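Local coordinates for protein protease Do-like 8, chloroplastic (Arabidopsis thaliana, PDB 4IC6) that is probably a serine protease of the chloroplast HtrA (Deg) family, whose trypsin-like protease domain is followed by a PDZ domain, at residues L255-N260 / L355-S360; E262-D266 / N321-M326; L118-D122 / Q247-F251; A313-K317 / I328-Y332; G176-D180 / G191-T195. The protein carries 1 engineered substitution. All coordinates share one frame. Numbering follows the deposited sequence.

Contacts 1, 2 and 4 belong to the PDZ domain, and contacts 3 and 5 belong to the trypsin-like protease part. Contacts 2 and 4 share helix 322-329, the first on its opening turns, the second on its end, and they meet where Leu325 packs on Val314. Contact 1, partly open to solvent, lies close to both and also reaches contact 3, through the salt bridge Arg256-Asp122 that ties the two domains. The most buried is contact 5, held by backbone hydrogen bonds between strands. Contact 3 is apolar helix-on-strand packing, contact 2 mixes leucines with a lysine, and contact 4 combines an apolar hollow with one very short side-chain hydrogen bond.

Contact 1 (L255-N260 / L355-S360); sequences LRAGIN and LEEKSS
Segments 255-260 and 355-360 run 84° apart end to end, crossing at a short antiparallel bridge. Ala257 and Glu357 form the non-hydrogen-bonded pair (CA-CA 4.7 Å), Gly258 and Glu356 the hydrogen-bonded one (5.7 Å), with Gly258 N to Glu356 O 2.8 Å and Glu356 N to Gly258 O 3.2 Å. Lys358 N continues the pairing to Arg256 O at 2.6 Å. Gly258 is nearly fully extended (-170/-159), and a CB on it would clash with Lys358 CB. Lys358 leaves along t, p, t, curling over this glycine so that NZ reaches Ile259 O at 3.1 Å; water 2 joins NZ to Ile259 N. Asn260 (chi1 m) turns its amide to the second segment, where Ser360 OG (chi1 p) donates to Asn260 OD1 at 3.0 Å. Glu356, with chi1 p and chi2 t, accepts from water 3, which Asn260 N also binds. Glu357 (t, t) and Arg256 N share water 1. Leu355 (m, t) places CB 4.0 Å from Ala257 CB and CD2 3.7 Å from CG1 of Ile259 (m, t); Leu355 also packs on Leu329 and Val338, Ile259 on Leu340 and Ala289. Arg256 (m, t, t) extends away to a salt bridge with Asp122 of the protease domain. The whole is a PDZ-fold sheet edge, where the domain's first strand meets its last, beside the link to the protease.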
# COMPACT_ATOMS: atom_id res chain seq x y z
N LEU A 255 -6.13 -38.43 -13.71
CA LEU A 255 -5.08 -39.22 -13.06
C LEU A 255 -3.75 -38.96 -13.75
O LEU A 255 -3.64 -39.13 -14.96
CB LEU A 255 -5.42 -40.71 -13.13
CG LEU A 255 -4.44 -41.63 -12.39
CD1 LEU A 255 -4.37 -41.24 -10.92
CD2 LEU A 255 -4.78 -43.12 -12.55
N ARG A 256 -2.72 -38.55 -13.00
CA ARG A 256 -1.40 -38.27 -13.58
C ARG A 256 -0.31 -39.14 -12.96
O ARG A 256 -0.23 -39.26 -11.74
CB ARG A 256 -1.01 -36.81 -13.35
CG ARG A 256 -1.82 -35.80 -14.12
CD ARG A 256 -1.31 -34.39 -13.88
NE ARG A 256 -2.05 -33.43 -14.71
CZ ARG A 256 -3.19 -32.86 -14.35
NH1 ARG A 256 -3.79 -31.99 -15.16
NH2 ARG A 256 -3.73 -33.14 -13.17
N ALA A 257 0.52 -39.74 -13.81
CA ALA A 257 1.67 -40.49 -13.32
C ALA A 257 2.81 -39.49 -13.31
O ALA A 257 2.91 -38.65 -14.20
CB ALA A 257 2.01 -41.65 -14.24
N GLY A 258 3.68 -39.56 -12.32
CA GLY A 258 4.78 -38.60 -12.30
C GLY A 258 5.84 -38.90 -11.27
O GLY A 258 5.97 -40.02 -10.76
N ILE A 259 6.59 -37.87 -10.94
CA ILE A 259 7.63 -37.98 -9.94
C ILE A 259 7.45 -36.81 -9.00
O ILE A 259 7.39 -35.67 -9.45
CB ILE A 259 9.02 -37.87 -10.60
CG1 ILE A 259 9.21 -39.01 -11.62
CG2 ILE A 259 10.13 -37.87 -9.55
CD1 ILE A 259 10.53 -38.88 -12.43
N ASN A 260 7.34 -37.09 -7.71
CA ASN A 260 7.22 -36.01 -6.75
C ASN A 260 8.60 -35.40 -6.44
O ASN A 260 9.38 -35.92 -5.65
CB ASN A 260 6.48 -36.50 -5.49
CG ASN A 260 5.02 -36.88 -5.78
OD1 ASN A 260 4.33 -36.21 -6.55
ND2 ASN A 260 4.57 -37.97 -5.16
N LEU A 355 7.11 -44.51 -11.83
CA LEU A 355 6.17 -43.40 -11.72
C LEU A 355 5.06 -43.80 -10.76
O LEU A 355 4.67 -44.96 -10.69
CB LEU A 355 5.59 -43.06 -13.08
CG LEU A 355 6.66 -42.72 -14.14
CD1 LEU A 355 5.98 -42.22 -15.41
CD2 LEU A 355 7.59 -41.66 -13.61
N GLU A 356 4.55 -42.83 -10.01
CA GLU A 356 3.45 -43.06 -9.09
C GLU A 356 2.50 -41.91 -9.30
O GLU A 356 2.82 -40.99 -10.06
CB GLU A 356 3.94 -43.06 -7.65
CG GLU A 356 4.58 -41.74 -7.20
CD GLU A 356 5.05 -41.80 -5.76
OE1 GLU A 356 4.67 -42.78 -5.08
OE2 GLU A 356 5.78 -40.90 -5.31
N GLU A 357 1.35 -41.95 -8.66
CA GLU A 357 0.38 -40.88 -8.87
C GLU A 357 0.98 -39.54 -8.50
O GLU A 357 1.42 -39.34 -7.36
CB GLU A 357 -0.92 -41.11 -8.10
CG GLU A 357 -1.88 -39.93 -8.26
CD GLU A 357 -3.29 -40.27 -7.81
OE1 GLU A 357 -3.50 -41.37 -7.27
OE2 GLU A 357 -4.19 -39.42 -8.03
N LYS A 358 1.00 -38.64 -9.48
CA LYS A 358 1.51 -37.28 -9.31
C LYS A 358 0.45 -36.45 -8.61
O LYS A 358 -0.47 -35.93 -9.24
CB LYS A 358 1.88 -36.68 -10.66
CG LYS A 358 2.25 -35.19 -10.65
CD LYS A 358 3.19 -34.84 -9.50
CE LYS A 358 3.86 -33.49 -9.72
NZ LYS A 358 5.17 -33.67 -10.40
N SER A 359 0.57 -36.35 -7.29
CA SER A 359 -0.44 -35.70 -6.46
C SER A 359 -0.06 -34.27 -6.11
O SER A 359 -0.89 -33.36 -6.18
CB SER A 359 -0.65 -36.52 -5.19
OG SER A 359 0.59 -36.88 -4.60
N SER A 360 1.21 -34.07 -5.73
CA SER A 360 1.71 -32.76 -5.34
C SER A 360 1.32 -31.66 -6.33
O SER A 360 1.33 -31.86 -7.54
CB SER A 360 3.24 -32.81 -5.20
OG SER A 360 3.87 -33.22 -6.40
O HOH W 1 -3.14 -37.38 -10.29
O HOH W 2 5.87 -35.39 -12.31
O HOH W 3 7.70 -39.97 -7.03

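Contact 2 (E262-D266 / N321-M326); sequences ELAPD and NKAELM
This is a strand-on-helix contact within the PDZ domain: segment 262-266, a weakly bonded strand at 262-263 leading through extended Ala264 and Pro265 into helix 266-271, packs against the first turns of helix 322-329. In PDZ domains the corresponding strand and helix flank the groove for peptide ligands, so the contact probably lies along that groove. The closest CA atoms, 6.7 Å apart, are those of Leu263 and Lys322. Leu263 (m, t; extended backbone) points at the helix, its CD1 3.4 Å from CD2 of Leu325 (t, p) and 4.2 Å from SD of Met326 (m, m, m). Lys322 is fully stretched, all four chi angles t, and reaches across the strand: CD stands 3.8 Å from Leu263 CB and 3.5 Å from Ala264 O, and NZ donates to Leu263 O at 3.0 Å. Water 4 accepts from Leu263 N and, weakly, from Lys322 NZ. Helix 322-329 is capped by Asn321 (chi1 p), whose OD1 takes Glu324 N at 2.9 Å. Helix 266-271 opens with Pro265 at its N-cap, and Asp266 (chi1 m) brings OD1 to 3.4 Å from Asn321 CB, while water 5 links Asp266 OD2 to Asn321 ND2. Leu325 also packs on Ile311 and Val314. The chemistry implies an apolar centre of Leu263, Leu325 and Met326, with the Lys322 ammonium and waters serving the polar backbone groups beside it.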
# COMPACT_ATOMS: atom_id res chain seq x y z
N GLU A 262 10.71 -31.20 -6.97
CA GLU A 262 10.52 -29.80 -7.34
C GLU A 262 11.46 -29.46 -8.49
O GLU A 262 12.67 -29.64 -8.38
CB GLU A 262 10.78 -28.88 -6.14
CG GLU A 262 10.07 -27.53 -6.22
CD GLU A 262 10.89 -26.38 -5.65
OE1 GLU A 262 11.70 -26.60 -4.72
OE2 GLU A 262 10.73 -25.23 -6.14
N LEU A 263 10.91 -28.98 -9.59
CA LEU A 263 11.71 -28.61 -10.76
C LEU A 263 11.74 -27.08 -10.89
O LEU A 263 10.75 -26.40 -10.59
CB LEU A 263 11.13 -29.24 -12.03
CG LEU A 263 11.10 -30.78 -12.02
CD1 LEU A 263 10.23 -31.32 -13.15
CD2 LEU A 263 12.49 -31.37 -12.12
N ALA A 264 12.88 -26.56 -11.34
CA ALA A 264 13.05 -25.12 -11.47
C ALA A 264 12.20 -24.57 -12.61
O ALA A 264 12.17 -25.14 -13.69
CB ALA A 264 14.53 -24.76 -11.71
N PRO A 265 11.52 -23.45 -12.36
CA PRO A 265 10.84 -22.76 -13.45
C PRO A 265 11.89 -22.37 -14.52
O PRO A 265 13.06 -22.19 -14.16
CB PRO A 265 10.28 -21.51 -12.77
CG PRO A 265 10.14 -21.88 -11.33
CD PRO A 265 11.26 -22.83 -11.04
N ASP A 266 11.49 -22.30 -15.79
CA ASP A 266 12.44 -22.03 -16.87
C ASP A 266 13.30 -20.78 -16.66
O ASP A 266 14.50 -20.79 -16.95
CB ASP A 266 11.69 -21.90 -18.20
CG ASP A 266 11.56 -23.22 -18.92
OD1 ASP A 266 11.52 -24.27 -18.24
OD2 ASP A 266 11.50 -23.21 -20.17
N ASN A 321 12.84 -28.79 -21.46
CA ASN A 321 12.62 -28.00 -20.25
C ASN A 321 11.61 -28.67 -19.33
O ASN A 321 11.17 -29.79 -19.58
CB ASN A 321 12.11 -26.62 -20.63
CG ASN A 321 10.91 -26.67 -21.54
OD1 ASN A 321 9.99 -27.47 -21.34
ND2 ASN A 321 10.92 -25.84 -22.59
N LYS A 322 11.22 -27.95 -18.29
CA LYS A 322 10.30 -28.47 -17.29
C LYS A 322 8.92 -28.83 -17.85
O LYS A 322 8.37 -29.89 -17.54
CB LYS A 322 10.13 -27.42 -16.19
CG LYS A 322 9.00 -27.70 -15.24
CD LYS A 322 9.10 -26.77 -14.05
CE LYS A 322 7.91 -26.95 -13.14
NZ LYS A 322 8.04 -26.10 -11.93
N ALA A 323 8.37 -27.93 -18.66
CA ALA A 323 7.04 -28.08 -19.24
C ALA A 323 6.99 -29.35 -20.06
O ALA A 323 6.00 -30.10 -20.02
CB ALA A 323 6.69 -26.87 -20.11
N GLU A 324 8.05 -29.58 -20.82
CA GLU A 324 8.14 -30.75 -21.67
C GLU A 324 8.25 -32.04 -20.87
O GLU A 324 7.64 -33.04 -21.24
CB GLU A 324 9.29 -30.62 -22.66
CG GLU A 324 9.03 -29.58 -23.74
CD GLU A 324 7.76 -29.89 -24.51
OE1 GLU A 324 7.57 -31.06 -24.90
OE2 GLU A 324 6.94 -28.96 -24.72
N LEU A 325 9.02 -32.03 -19.79
CA LEU A 325 9.10 -33.21 -18.93
C LEU A 325 7.70 -33.58 -18.42
O LEU A 325 7.25 -34.74 -18.55
CB LEU A 325 10.07 -32.98 -17.76
CG LEU A 325 10.17 -34.08 -16.69
CD1 LEU A 325 10.68 -35.40 -17.28
CD2 LEU A 325 11.07 -33.64 -15.56
N MET A 326 6.99 -32.60 -17.88
CA MET A 326 5.63 -32.84 -17.40
C MET A 326 4.75 -33.40 -18.51
O MET A 326 4.08 -34.42 -18.32
CB MET A 326 5.02 -31.54 -16.86
CG MET A 326 5.88 -30.86 -15.80
SD MET A 326 6.32 -32.00 -14.48
CE MET A 326 4.85 -31.95 -13.46
O HOH W 4 7.93 -28.72 -9.96
O HOH W 5 12.57 -23.59 -22.65
O HOH W 6 8.17 -24.74 -18.10

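Contact 3 (L118-D122 / Q247-F251); sequences LVGAD and QLIQF
The C-terminal helix 238-251 of this chymotrypsin-like double-barrel protease packs here on strand 111-122 of the N-terminal barrel. The strand and helix segments cross at 128°, their axes approaching to 6.6 Å. Gln247 lends the helix its O, accepting Phe251 N at 2.6 Å. Leu248 (m, t) makes the main contact: its CD1 sits 3.9 Å from Gly120 O, its CD2 3.6 Å from Ala121 O and 4.2 Å from Asp122 CB. Leu248 CA comes 4.9 Å from Gly120 CA. A CB on Gly120 would be tight against Leu248 O. Val119 and Gly120 form a classic beta bulge opposite Val129; Val119, at -101/-52, turns its side chain to the helix. The carboxylate of Asp122 bridges to Arg256 beyond the helix. Ile249 (m, t) points away yet still grazes the strand, and Tyr77 and Val129 flank it. Val119 (chi1 t) meets this turn, CG1 lying 3.5 Å from Leu248 O, 3.7 Å from Ile249 CA and 4.3 Å from Ile249 CG1.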
# COMPACT_ATOMS: atom_id res chain seq x y z
N LEU A 118 -21.91 -30.22 -11.74
CA LEU A 118 -20.48 -30.45 -11.84
C LEU A 118 -20.19 -31.77 -12.53
O LEU A 118 -20.76 -32.81 -12.17
CB LEU A 118 -19.83 -30.43 -10.45
CG LEU A 118 -18.38 -30.90 -10.37
CD1 LEU A 118 -17.46 -29.93 -11.11
CD2 LEU A 118 -17.96 -31.08 -8.91
N VAL A 119 -19.31 -31.72 -13.53
CA VAL A 119 -18.89 -32.92 -14.25
C VAL A 119 -17.53 -33.38 -13.74
O VAL A 119 -17.34 -34.54 -13.38
CB VAL A 119 -18.84 -32.66 -15.77
CG1 VAL A 119 -18.30 -33.88 -16.49
CG2 VAL A 119 -20.24 -32.31 -16.27
N GLY A 120 -16.57 -32.45 -13.70
CA GLY A 120 -15.30 -32.73 -13.07
C GLY A 120 -14.46 -31.47 -13.07
O GLY A 120 -14.78 -30.51 -13.77
N ALA A 121 -13.41 -31.46 -12.27
CA ALA A 121 -12.57 -30.28 -12.16
C ALA A 121 -11.13 -30.77 -12.09
O ALA A 121 -10.88 -31.87 -11.62
CB ALA A 121 -12.94 -29.51 -10.91
N ASP A 122 -10.19 -29.96 -12.57
CA ASP A 122 -8.77 -30.28 -12.43
C ASP A 122 -8.01 -29.04 -11.99
O ASP A 122 -7.79 -28.12 -12.79
CB ASP A 122 -8.19 -30.83 -13.74
CG ASP A 122 -6.73 -31.26 -13.60
OD1 ASP A 122 -6.42 -32.13 -12.75
OD2 ASP A 122 -5.87 -30.70 -14.34
N GLN A 247 -11.24 -36.17 -20.40
CA GLN A 247 -10.95 -36.93 -19.18
C GLN A 247 -11.92 -36.54 -18.06
O GLN A 247 -12.45 -37.41 -17.36
CB GLN A 247 -9.50 -36.71 -18.73
CG GLN A 247 -8.44 -37.15 -19.74
CD GLN A 247 -7.03 -37.08 -19.18
OE1 GLN A 247 -6.24 -36.19 -19.52
NE2 GLN A 247 -6.69 -38.04 -18.31
N LEU A 248 -12.15 -35.25 -17.88
CA LEU A 248 -13.11 -34.81 -16.87
C LEU A 248 -14.52 -35.31 -17.20
O LEU A 248 -15.27 -35.70 -16.31
CB LEU A 248 -13.09 -33.27 -16.70
CG LEU A 248 -11.74 -32.71 -16.21
CD1 LEU A 248 -11.75 -31.18 -16.12
CD2 LEU A 248 -11.35 -33.35 -14.87
N ILE A 249 -14.87 -35.31 -18.48
CA ILE A 249 -16.20 -35.77 -18.85
C ILE A 249 -16.31 -37.27 -18.60
O ILE A 249 -17.31 -37.74 -18.08
CB ILE A 249 -16.53 -35.45 -20.32
CG1 ILE A 249 -16.77 -33.94 -20.48
CG2 ILE A 249 -17.77 -36.27 -20.77
CD1 ILE A 249 -16.90 -33.50 -21.91
N GLN A 250 -15.27 -38.01 -18.95
CA GLN A 250 -15.30 -39.46 -18.83
C GLN A 250 -15.12 -39.93 -17.40
O GLN A 250 -15.81 -40.84 -16.96
CB GLN A 250 -14.24 -40.10 -19.74
N PHE A 251 -14.20 -39.28 -16.68
CA PHE A 251 -13.75 -39.77 -15.37
C PHE A 251 -14.01 -38.83 -14.18
O PHE A 251 -13.92 -39.26 -13.03
CB PHE A 251 -12.25 -40.11 -15.42
CG PHE A 251 -11.91 -41.13 -16.47
CD1 PHE A 251 -12.36 -42.44 -16.35
CD2 PHE A 251 -11.14 -40.79 -17.57
CE1 PHE A 251 -12.05 -43.37 -17.32
CE2 PHE A 251 -10.83 -41.72 -18.54
CZ PHE A 251 -11.28 -43.01 -18.42

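Contact 4 (A313-K317 / I328-Y332); sequences AVDDK and ILDEY
A type II' beta turn, Val314 to Lys317, faces the C-terminal end of helix 322-329 and the type I turn from Leu329 to Tyr332 at that end. Asp315 takes the 65/-107 backbone of the first corner. The main bump is Val314 (chi1 t), whose side chain sits in a hollow walled by three residues: CB is 4.2 Å from Ile328 CG2, CG2 4.3 Å from Leu329 CD2, and CG1 3.8 Å from Tyr332 CE2. Ile328 (m, t) fills the gap between Val314 and the lysine, its CG2 3.8 Å from Lys317 CD. Tyr332 reaches across, and OH donates a very short 2.4 Å hydrogen bond to Asp315 OD2, lying near the ring plane at its edge. Lys317 (p, t) approaches the phenol end, CE 3.7 Å from Tyr332 OH. Asp315 OD1 is held by Thr339 N. The contact thus joins a hairpin turn of this PDZ domain to its helix, with Val338 of strand 337-344 touching Val314 and Tyr332, and Leu355 of strand 347-357 touching Leu329 and Tyr332.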
# COMPACT_ATOMS: atom_id res chain seq x y z
N ALA A 313 16.48 -36.50 -20.68
CA ALA A 313 15.74 -37.52 -21.42
C ALA A 313 14.94 -38.44 -20.50
O ALA A 313 15.43 -38.86 -19.45
CB ALA A 313 16.71 -38.34 -22.27
N VAL A 314 13.72 -38.77 -20.91
CA VAL A 314 12.97 -39.84 -20.25
C VAL A 314 13.00 -41.09 -21.12
O VAL A 314 12.37 -41.13 -22.18
CB VAL A 314 11.52 -39.43 -19.97
CG1 VAL A 314 10.72 -40.62 -19.41
CG2 VAL A 314 11.47 -38.25 -19.01
N ASP A 315 13.71 -42.11 -20.66
CA ASP A 315 13.96 -43.27 -21.50
C ASP A 315 14.82 -42.79 -22.66
O ASP A 315 16.01 -42.48 -22.49
CB ASP A 315 12.63 -43.86 -22.01
CG ASP A 315 11.83 -44.56 -20.92
OD1 ASP A 315 12.45 -45.01 -19.94
OD2 ASP A 315 10.59 -44.66 -21.04
N ASP A 316 14.22 -42.70 -23.84
CA ASP A 316 14.93 -42.24 -25.03
C ASP A 316 14.64 -40.77 -25.33
O ASP A 316 15.55 -40.00 -25.63
CB ASP A 316 14.57 -43.12 -26.23
N LYS A 317 13.37 -40.39 -25.23
CA LYS A 317 12.87 -39.09 -25.69
C LYS A 317 13.42 -37.88 -24.94
O LYS A 317 13.27 -37.77 -23.73
CB LYS A 317 11.34 -39.08 -25.68
CG LYS A 317 10.73 -39.60 -24.38
CD LYS A 317 9.24 -39.93 -24.54
CE LYS A 317 9.02 -41.41 -24.81
NZ LYS A 317 7.57 -41.76 -24.78
N ILE A 328 5.61 -34.98 -21.17
CA ILE A 328 6.04 -36.33 -21.52
C ILE A 328 5.55 -37.35 -20.50
O ILE A 328 5.06 -38.42 -20.86
CB ILE A 328 7.57 -36.42 -21.64
CG1 ILE A 328 8.05 -35.73 -22.93
CG2 ILE A 328 8.03 -37.86 -21.62
CD1 ILE A 328 9.50 -35.30 -22.90
N LEU A 329 5.70 -37.01 -19.22
CA LEU A 329 5.31 -37.92 -18.15
C LEU A 329 3.81 -38.18 -18.15
O LEU A 329 3.37 -39.30 -17.86
CB LEU A 329 5.76 -37.38 -16.79
CG LEU A 329 7.29 -37.37 -16.64
CD1 LEU A 329 7.71 -36.77 -15.31
CD2 LEU A 329 7.82 -38.79 -16.78
N ASP A 330 3.03 -37.15 -18.48
CA ASP A 330 1.57 -37.25 -18.47
C ASP A 330 1.02 -38.32 -19.43
O ASP A 330 -0.17 -38.65 -19.38
CB ASP A 330 0.93 -35.90 -18.76
N GLU A 331 1.88 -38.87 -20.29
CA GLU A 331 1.45 -39.89 -21.25
C GLU A 331 1.81 -41.30 -20.79
O GLU A 331 1.36 -42.29 -21.38
CB GLU A 331 2.00 -39.60 -22.65
CG GLU A 331 1.18 -38.57 -23.44
CD GLU A 331 0.00 -39.19 -24.19
OE1 GLU A 331 0.24 -39.99 -25.12
OE2 GLU A 331 -1.16 -38.89 -23.85
N TYR A 332 2.63 -41.39 -19.75
CA TYR A 332 2.91 -42.67 -19.10
C TYR A 332 1.79 -43.05 -18.13
O TYR A 332 0.88 -42.26 -17.86
CB TYR A 332 4.23 -42.60 -18.34
CG TYR A 332 5.46 -42.73 -19.20
CD1 TYR A 332 6.00 -43.97 -19.47
CD2 TYR A 332 6.08 -41.61 -19.73
CE1 TYR A 332 7.13 -44.11 -20.25
CE2 TYR A 332 7.23 -41.73 -20.51
CZ TYR A 332 7.74 -42.98 -20.77
OH TYR A 332 8.87 -43.12 -21.54

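Contact 5 (G176-D180 / G191-T195); sequences GLNRD and GGIQT
Four backbone hydrogen bonds hold this antiparallel pair, which carries a G1 beta bulge in the second chymotrypsin-like barrel, where the chain turns a corner out of strand 168-176. Gly176 and Gln194 make one hydrogen-bonded pair (Gln194 N to Gly176 O 2.8 Å, Gly176 N to Gln194 O 3.1 Å), Arg179 and Gly192 the other (Arg179 N to Gly192 O and Gly192 N to Arg179 O both 2.9 Å). Between them the register slips by one, Asn178 and Arg179 both facing Gly192. Asn178 takes the positive phi (57/45) of the bulge's first position, and Gly191 (76/18) turns the corner of segment 191-195. A CB on Gly192 would clash with Arg179 O. Water 8 joins Asn178 N to Gly191 O. The Arg179 guanidinium forms a salt bridge with Asp166 of the second subunit, so the bulge also serves the interface, while Gln194 NE2 bonds Ser175. The Arg179 and Gln194 side chains share one face, packing on Phe234. On the other, Leu177 CD1 touches Ile193 CG1 at 4.2 Å.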
# COMPACT_ATOMS: atom_id res chain seq x y z
N GLY A 176 3.60 -14.23 -26.09
CA GLY A 176 4.59 -15.22 -25.69
C GLY A 176 3.99 -16.61 -25.64
O GLY A 176 2.76 -16.77 -25.57
N LEU A 177 4.83 -17.63 -25.69
CA LEU A 177 4.30 -18.98 -25.72
C LEU A 177 5.01 -19.78 -24.65
O LEU A 177 6.12 -19.45 -24.25
CB LEU A 177 4.51 -19.61 -27.10
CG LEU A 177 3.42 -19.66 -28.18
CD1 LEU A 177 2.08 -19.05 -27.75
CD2 LEU A 177 3.92 -19.10 -29.51
N ASN A 178 4.34 -20.83 -24.18
CA ASN A 178 4.92 -21.73 -23.19
C ASN A 178 5.39 -21.00 -21.92
O ASN A 178 6.47 -21.26 -21.41
CB ASN A 178 6.07 -22.52 -23.83
CG ASN A 178 5.61 -23.39 -25.01
OD1 ASN A 178 4.65 -24.17 -24.90
ND2 ASN A 178 6.27 -23.24 -26.16
N ARG A 179 4.54 -20.11 -21.40
CA ARG A 179 4.86 -19.32 -20.21
C ARG A 179 4.06 -19.80 -19.00
O ARG A 179 2.92 -20.24 -19.15
CB ARG A 179 4.54 -17.83 -20.48
CG ARG A 179 5.68 -17.05 -21.14
CD ARG A 179 6.57 -16.35 -20.06
NE ARG A 179 7.61 -15.48 -20.61
CZ ARG A 179 8.39 -15.85 -21.62
NH1 ARG A 179 8.21 -17.05 -22.16
NH2 ARG A 179 9.35 -15.05 -22.08
N ASP A 180 4.65 -19.71 -17.81
CA ASP A 180 3.92 -20.14 -16.62
C ASP A 180 2.74 -19.23 -16.31
O ASP A 180 2.86 -18.00 -16.36
CB ASP A 180 4.83 -20.21 -15.40
CG ASP A 180 5.84 -21.33 -15.50
OD1 ASP A 180 5.62 -22.24 -16.32
OD2 ASP A 180 6.85 -21.29 -14.75
N GLY A 191 3.22 -24.15 -19.82
CA GLY A 191 2.81 -24.25 -21.21
C GLY A 191 1.73 -23.26 -21.62
O GLY A 191 1.07 -23.41 -22.66
N GLY A 192 1.58 -22.20 -20.84
CA GLY A 192 0.53 -21.23 -21.14
C GLY A 192 0.82 -20.27 -22.28
O GLY A 192 1.96 -20.07 -22.71
N ILE A 193 -0.25 -19.64 -22.78
CA ILE A 193 -0.12 -18.61 -23.79
C ILE A 193 -0.09 -17.25 -23.10
O ILE A 193 -0.89 -17.00 -22.20
CB ILE A 193 -1.33 -18.62 -24.73
CG1 ILE A 193 -1.38 -19.93 -25.52
CG2 ILE A 193 -1.31 -17.40 -25.66
CD1 ILE A 193 -2.77 -20.15 -26.20
N GLN A 194 0.83 -16.38 -23.52
CA GLN A 194 0.80 -14.99 -23.06
C GLN A 194 0.22 -14.09 -24.16
O GLN A 194 0.59 -14.19 -25.32
CB GLN A 194 2.21 -14.50 -22.66
CG GLN A 194 2.21 -13.14 -21.98
CD GLN A 194 3.62 -12.72 -21.57
OE1 GLN A 194 4.12 -13.13 -20.52
NE2 GLN A 194 4.27 -11.92 -22.40
N THR A 195 -0.67 -13.18 -23.78
CA THR A 195 -1.22 -12.23 -24.77
C THR A 195 -1.17 -10.84 -24.18
O THR A 195 -1.11 -10.69 -22.96
CB THR A 195 -2.70 -12.57 -25.11
OG1 THR A 195 -3.24 -11.58 -26.01
CG2 THR A 195 -3.53 -12.58 -23.86
O HOH W 7 5.73 -22.75 -18.94
O HOH W 8 1.76 -21.97 -25.30